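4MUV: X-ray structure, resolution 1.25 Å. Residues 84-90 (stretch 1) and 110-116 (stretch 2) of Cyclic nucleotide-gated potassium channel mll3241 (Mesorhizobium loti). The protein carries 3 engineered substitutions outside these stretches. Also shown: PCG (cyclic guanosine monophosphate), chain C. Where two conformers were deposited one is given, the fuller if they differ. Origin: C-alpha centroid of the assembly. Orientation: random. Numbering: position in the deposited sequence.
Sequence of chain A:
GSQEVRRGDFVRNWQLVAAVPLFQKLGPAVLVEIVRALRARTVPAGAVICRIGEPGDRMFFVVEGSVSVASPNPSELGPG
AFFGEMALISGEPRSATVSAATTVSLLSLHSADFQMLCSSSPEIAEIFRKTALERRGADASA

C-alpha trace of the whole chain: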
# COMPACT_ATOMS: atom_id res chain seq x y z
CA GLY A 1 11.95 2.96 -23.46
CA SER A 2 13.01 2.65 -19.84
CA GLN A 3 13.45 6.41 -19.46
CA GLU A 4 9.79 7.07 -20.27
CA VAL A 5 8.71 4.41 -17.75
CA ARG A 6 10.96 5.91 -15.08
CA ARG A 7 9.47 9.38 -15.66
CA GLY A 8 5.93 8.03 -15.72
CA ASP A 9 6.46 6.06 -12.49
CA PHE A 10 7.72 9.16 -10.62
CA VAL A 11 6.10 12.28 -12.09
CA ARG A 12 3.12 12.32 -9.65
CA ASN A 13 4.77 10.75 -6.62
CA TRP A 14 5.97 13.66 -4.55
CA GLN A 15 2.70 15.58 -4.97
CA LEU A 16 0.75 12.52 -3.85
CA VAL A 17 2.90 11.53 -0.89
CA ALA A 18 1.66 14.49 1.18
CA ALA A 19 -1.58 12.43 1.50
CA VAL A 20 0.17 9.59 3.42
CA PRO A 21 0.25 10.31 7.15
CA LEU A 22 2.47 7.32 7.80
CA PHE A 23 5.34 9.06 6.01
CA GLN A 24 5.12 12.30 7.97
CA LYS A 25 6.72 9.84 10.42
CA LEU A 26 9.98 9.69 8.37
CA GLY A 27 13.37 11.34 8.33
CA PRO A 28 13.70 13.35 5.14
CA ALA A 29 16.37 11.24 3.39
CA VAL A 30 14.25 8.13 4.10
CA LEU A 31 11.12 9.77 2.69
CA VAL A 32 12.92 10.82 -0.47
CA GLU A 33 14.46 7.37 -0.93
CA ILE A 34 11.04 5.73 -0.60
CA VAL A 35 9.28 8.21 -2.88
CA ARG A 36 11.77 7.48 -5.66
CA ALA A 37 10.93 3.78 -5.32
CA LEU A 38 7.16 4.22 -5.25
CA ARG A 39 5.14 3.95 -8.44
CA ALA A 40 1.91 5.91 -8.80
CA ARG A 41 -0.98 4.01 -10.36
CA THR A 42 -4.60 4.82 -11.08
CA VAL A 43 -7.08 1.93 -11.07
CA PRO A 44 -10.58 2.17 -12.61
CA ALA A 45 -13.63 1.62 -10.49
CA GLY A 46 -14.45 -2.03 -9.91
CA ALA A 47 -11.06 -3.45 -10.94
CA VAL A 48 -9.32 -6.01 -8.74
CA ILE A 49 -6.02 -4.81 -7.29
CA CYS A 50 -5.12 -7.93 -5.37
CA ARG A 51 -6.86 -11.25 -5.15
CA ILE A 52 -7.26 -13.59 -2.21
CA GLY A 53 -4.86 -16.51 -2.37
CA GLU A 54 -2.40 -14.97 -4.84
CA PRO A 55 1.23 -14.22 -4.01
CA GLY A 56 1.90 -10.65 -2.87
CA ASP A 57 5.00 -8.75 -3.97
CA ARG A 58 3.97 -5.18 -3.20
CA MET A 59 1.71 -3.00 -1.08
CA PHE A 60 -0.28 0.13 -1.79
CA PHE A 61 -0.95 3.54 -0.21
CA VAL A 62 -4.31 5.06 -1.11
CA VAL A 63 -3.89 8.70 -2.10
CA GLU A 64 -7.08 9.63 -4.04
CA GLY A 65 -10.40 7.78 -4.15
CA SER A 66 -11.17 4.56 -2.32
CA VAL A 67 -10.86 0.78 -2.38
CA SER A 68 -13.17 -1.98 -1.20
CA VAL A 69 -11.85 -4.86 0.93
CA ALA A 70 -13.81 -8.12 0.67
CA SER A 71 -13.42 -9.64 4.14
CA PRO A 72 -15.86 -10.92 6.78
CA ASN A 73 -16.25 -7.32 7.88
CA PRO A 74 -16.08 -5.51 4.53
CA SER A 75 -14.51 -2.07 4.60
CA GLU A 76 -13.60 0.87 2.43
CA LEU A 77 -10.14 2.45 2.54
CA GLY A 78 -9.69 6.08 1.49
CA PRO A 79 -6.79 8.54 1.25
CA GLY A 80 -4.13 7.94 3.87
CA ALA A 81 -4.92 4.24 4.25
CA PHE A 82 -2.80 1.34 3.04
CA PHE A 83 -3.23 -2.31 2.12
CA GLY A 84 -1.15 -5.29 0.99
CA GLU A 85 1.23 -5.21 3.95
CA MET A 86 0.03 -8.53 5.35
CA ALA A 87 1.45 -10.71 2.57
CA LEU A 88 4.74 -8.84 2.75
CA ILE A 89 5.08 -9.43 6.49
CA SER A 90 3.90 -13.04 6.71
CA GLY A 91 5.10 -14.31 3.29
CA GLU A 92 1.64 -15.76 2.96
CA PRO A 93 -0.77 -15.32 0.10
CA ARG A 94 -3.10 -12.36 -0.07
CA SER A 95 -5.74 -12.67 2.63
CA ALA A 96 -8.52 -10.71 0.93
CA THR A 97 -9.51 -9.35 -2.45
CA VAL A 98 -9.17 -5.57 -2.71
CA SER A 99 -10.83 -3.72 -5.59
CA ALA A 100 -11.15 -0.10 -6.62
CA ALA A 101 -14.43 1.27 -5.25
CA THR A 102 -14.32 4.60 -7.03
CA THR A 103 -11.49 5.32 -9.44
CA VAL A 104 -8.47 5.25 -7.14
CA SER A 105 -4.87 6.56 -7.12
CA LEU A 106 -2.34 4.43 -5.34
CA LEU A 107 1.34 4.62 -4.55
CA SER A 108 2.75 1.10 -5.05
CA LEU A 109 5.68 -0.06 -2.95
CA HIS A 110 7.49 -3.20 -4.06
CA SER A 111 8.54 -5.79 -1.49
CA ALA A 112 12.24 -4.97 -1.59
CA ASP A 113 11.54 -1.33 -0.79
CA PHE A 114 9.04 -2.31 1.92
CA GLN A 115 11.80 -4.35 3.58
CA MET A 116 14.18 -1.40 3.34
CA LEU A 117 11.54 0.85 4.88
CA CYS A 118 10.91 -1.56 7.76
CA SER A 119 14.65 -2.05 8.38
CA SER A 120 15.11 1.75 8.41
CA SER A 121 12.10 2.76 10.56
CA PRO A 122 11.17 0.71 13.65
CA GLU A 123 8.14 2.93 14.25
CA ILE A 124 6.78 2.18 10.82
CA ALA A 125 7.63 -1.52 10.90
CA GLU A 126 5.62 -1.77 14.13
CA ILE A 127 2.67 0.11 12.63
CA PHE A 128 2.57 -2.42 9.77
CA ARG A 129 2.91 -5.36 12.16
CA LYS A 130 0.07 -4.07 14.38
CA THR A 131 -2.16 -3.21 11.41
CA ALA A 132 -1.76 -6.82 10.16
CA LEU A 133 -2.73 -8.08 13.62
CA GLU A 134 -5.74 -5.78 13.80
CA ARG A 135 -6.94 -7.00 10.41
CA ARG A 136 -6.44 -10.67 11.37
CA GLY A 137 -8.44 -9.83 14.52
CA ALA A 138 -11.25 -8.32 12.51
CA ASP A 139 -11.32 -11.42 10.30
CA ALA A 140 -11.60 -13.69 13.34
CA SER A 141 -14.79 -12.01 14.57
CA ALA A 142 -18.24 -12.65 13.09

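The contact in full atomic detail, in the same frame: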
# COMPACT_ATOMS: atom_id res chain seq x y z
N GLY A 84 -2.13 -4.40 1.62
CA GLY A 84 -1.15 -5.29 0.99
C GLY A 84 0.05 -5.59 1.85
O GLY A 84 0.90 -6.38 1.46
N GLU A 85 0.12 -4.97 3.03
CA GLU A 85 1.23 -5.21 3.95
C GLU A 85 1.23 -6.63 4.51
O GLU A 85 2.28 -7.16 4.81
CB GLU A 85 1.22 -4.21 5.12
CG GLU A 85 0.13 -4.37 6.19
CD GLU A 85 -1.27 -4.07 5.65
OE1 GLU A 85 -1.39 -3.25 4.71
OE2 GLU A 85 -2.25 -4.65 6.16
N MET A 86 0.08 -7.26 4.64
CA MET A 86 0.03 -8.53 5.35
C MET A 86 0.84 -9.60 4.64
O MET A 86 1.58 -10.34 5.28
CB MET A 86 -1.41 -8.98 5.58
CG MET A 86 -2.15 -8.10 6.56
SD MET A 86 -3.94 -8.34 6.61
CE MET A 86 -4.00 -9.92 7.43
N ALA A 87 0.71 -9.69 3.32
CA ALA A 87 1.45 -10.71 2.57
C ALA A 87 2.94 -10.45 2.64
O ALA A 87 3.74 -11.39 2.64
CB ALA A 87 1.01 -10.74 1.15
N LEU A 88 3.33 -9.18 2.67
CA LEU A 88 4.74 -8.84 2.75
C LEU A 88 5.37 -9.20 4.09
O LEU A 88 6.53 -9.61 4.14
CB LEU A 88 4.97 -7.37 2.43
CG LEU A 88 4.45 -6.86 1.09
CD1 LEU A 88 4.83 -5.40 0.87
CD2 LEU A 88 4.97 -7.72 -0.04
N ILE A 89 4.59 -9.07 5.16
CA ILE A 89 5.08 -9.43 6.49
C ILE A 89 5.10 -10.93 6.77
O ILE A 89 6.01 -11.43 7.39
CB ILE A 89 4.19 -8.86 7.58
CG1 ILE A 89 4.24 -7.35 7.53
CG2 ILE A 89 4.65 -9.37 9.00
CD1 ILE A 89 3.11 -6.68 8.31
N SER A 90 4.03 -11.62 6.39
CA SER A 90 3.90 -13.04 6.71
C SER A 90 4.51 -13.98 5.65
O SER A 90 4.81 -15.13 5.95
CB SER A 90 2.42 -13.39 6.93
OG SER A 90 1.73 -13.33 5.71
N HIS A 110 7.08 -1.83 -3.86
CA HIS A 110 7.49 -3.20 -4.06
C HIS A 110 8.12 -3.78 -2.80
O HIS A 110 8.64 -3.06 -1.95
CB HIS A 110 8.44 -3.29 -5.24
CG HIS A 110 7.76 -3.24 -6.57
ND1 HIS A 110 6.73 -2.36 -6.86
CD2 HIS A 110 7.99 -3.94 -7.70
CE1 HIS A 110 6.36 -2.54 -8.12
NE2 HIS A 110 7.10 -3.49 -8.64
N SER A 111 8.07 -5.09 -2.68
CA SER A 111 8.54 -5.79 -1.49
C SER A 111 9.95 -5.38 -1.05
O SER A 111 10.18 -5.16 0.13
CB SER A 111 8.48 -7.31 -1.71
OG SER A 111 8.82 -7.98 -0.51
N ALA A 112 10.88 -5.28 -1.99
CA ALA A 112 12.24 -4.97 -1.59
C ALA A 112 12.28 -3.63 -0.86
O ALA A 112 13.01 -3.45 0.11
CB ALA A 112 13.16 -4.90 -2.79
N ASP A 113 11.53 -2.67 -1.37
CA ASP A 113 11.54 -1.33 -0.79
C ASP A 113 10.75 -1.28 0.53
O ASP A 113 11.10 -0.52 1.42
CB ASP A 113 11.03 -0.34 -1.81
CG ASP A 113 11.89 -0.35 -3.03
OD1 ASP A 113 13.10 -0.04 -2.91
OD2 ASP A 113 11.37 -0.67 -4.10
N PHE A 114 9.72 -2.11 0.65
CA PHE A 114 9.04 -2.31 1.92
C PHE A 114 10.01 -2.84 2.97
O PHE A 114 9.98 -2.39 4.13
CB PHE A 114 7.87 -3.28 1.73
CG PHE A 114 7.17 -3.69 2.99
CD1 PHE A 114 6.13 -2.94 3.50
CD2 PHE A 114 7.54 -4.86 3.66
CE1 PHE A 114 5.45 -3.34 4.63
CE2 PHE A 114 6.86 -5.25 4.80
CZ PHE A 114 5.83 -4.48 5.29
N GLN A 115 10.84 -3.82 2.60
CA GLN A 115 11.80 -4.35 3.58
C GLN A 115 12.82 -3.28 3.97
O GLN A 115 13.20 -3.19 5.13
CB GLN A 115 12.51 -5.61 3.08
CG GLN A 115 11.58 -6.74 2.63
CD GLN A 115 10.61 -7.23 3.69
OE1 GLN A 115 10.71 -6.90 4.86
NE2 GLN A 115 9.64 -8.00 3.26
N MET A 116 13.27 -2.48 3.00
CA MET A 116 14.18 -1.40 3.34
C MET A 116 13.52 -0.41 4.28
O MET A 116 14.14 0.02 5.24
CB MET A 116 14.68 -0.68 2.11
CG MET A 116 15.49 0.53 2.50
SD MET A 116 16.61 1.09 1.22
CE MET A 116 17.84 -0.20 1.26
PA PCG C . -2.89 -8.70 2.06
O1A PCG C . -1.47 -8.66 1.55
O2A PCG C . -3.32 -9.95 2.75
O5' PCG C . -3.85 -8.43 0.87
C5' PCG C . -5.13 -8.06 1.10
C4' PCG C . -5.11 -6.83 2.03
O4' PCG C . -6.40 -6.21 2.40
C3' PCG C . -4.50 -7.15 3.22
O3' PCG C . -3.08 -7.46 3.04
C2' PCG C . -4.78 -5.86 4.08
O2' PCG C . -3.72 -4.92 3.89
C1' PCG C . -6.00 -5.36 3.59
N9 PCG C . -7.11 -5.34 4.50
C8 PCG C . -7.78 -4.23 4.96
N7 PCG C . -8.69 -4.56 5.88
C5 PCG C . -8.60 -5.92 6.01
C6 PCG C . -9.31 -6.85 6.85
O6 PCG C . -10.22 -6.55 7.66
N1 PCG C . -8.93 -8.16 6.69
C2 PCG C . -7.91 -8.58 5.85
N2 PCG C . -7.61 -9.89 5.80
N3 PCG C . -7.21 -7.73 5.04
C4 PCG C . -7.61 -6.38 5.18

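The first stretch carries a short helix running to Ser 90, tied by hydrogen bonds from Ile 89 N to Glu 85 O and from Ser 90 N to Met 86 O; Ser 90 OG adds a second bond to Met 86 O, all three at 3.0 Å. The second helix begins at Ser 111, right after His 110 at the N-cap position, whose O accepts Phe 114 N at 3.0 Å, and runs on beyond the stretch. The axes cross steeply, 73° between their N-to-C directions, and approach to 10.8 Å. Backbones come nearest at Leu 88 CA and Ser 111 CA, 6.5 Å apart.

No hydrogen bond crosses the contact, which buries 239 Å² and rests on apolar packing. Leu 88 and Phe 114 both point toward the opposing stretch and supply most of that area. Leu 88 CD1 lies 3.6 Å from Phe 114 CG and 3.9 Å from the ring centroid, 23° off the normal, a CH-pi arrangement over one face. At the ring edge, Ile 89 CG1 meets Phe 114 CZ at 4.0 Å. Leu 88 CD2 reaches Ser 111 OG at 3.9 Å.

Glu 85 touches the ring through CB, 4.3 Å from Phe 114 CE1, while its carboxylate leads away to the cyclic GMP, where O2' donates to Glu 85 OE2 at 2.7 Å. Ala 87 N donates a hydrogen bond to O1A of the cyclic GMP at 3.0 Å, so one short helix serves both ligand and contact.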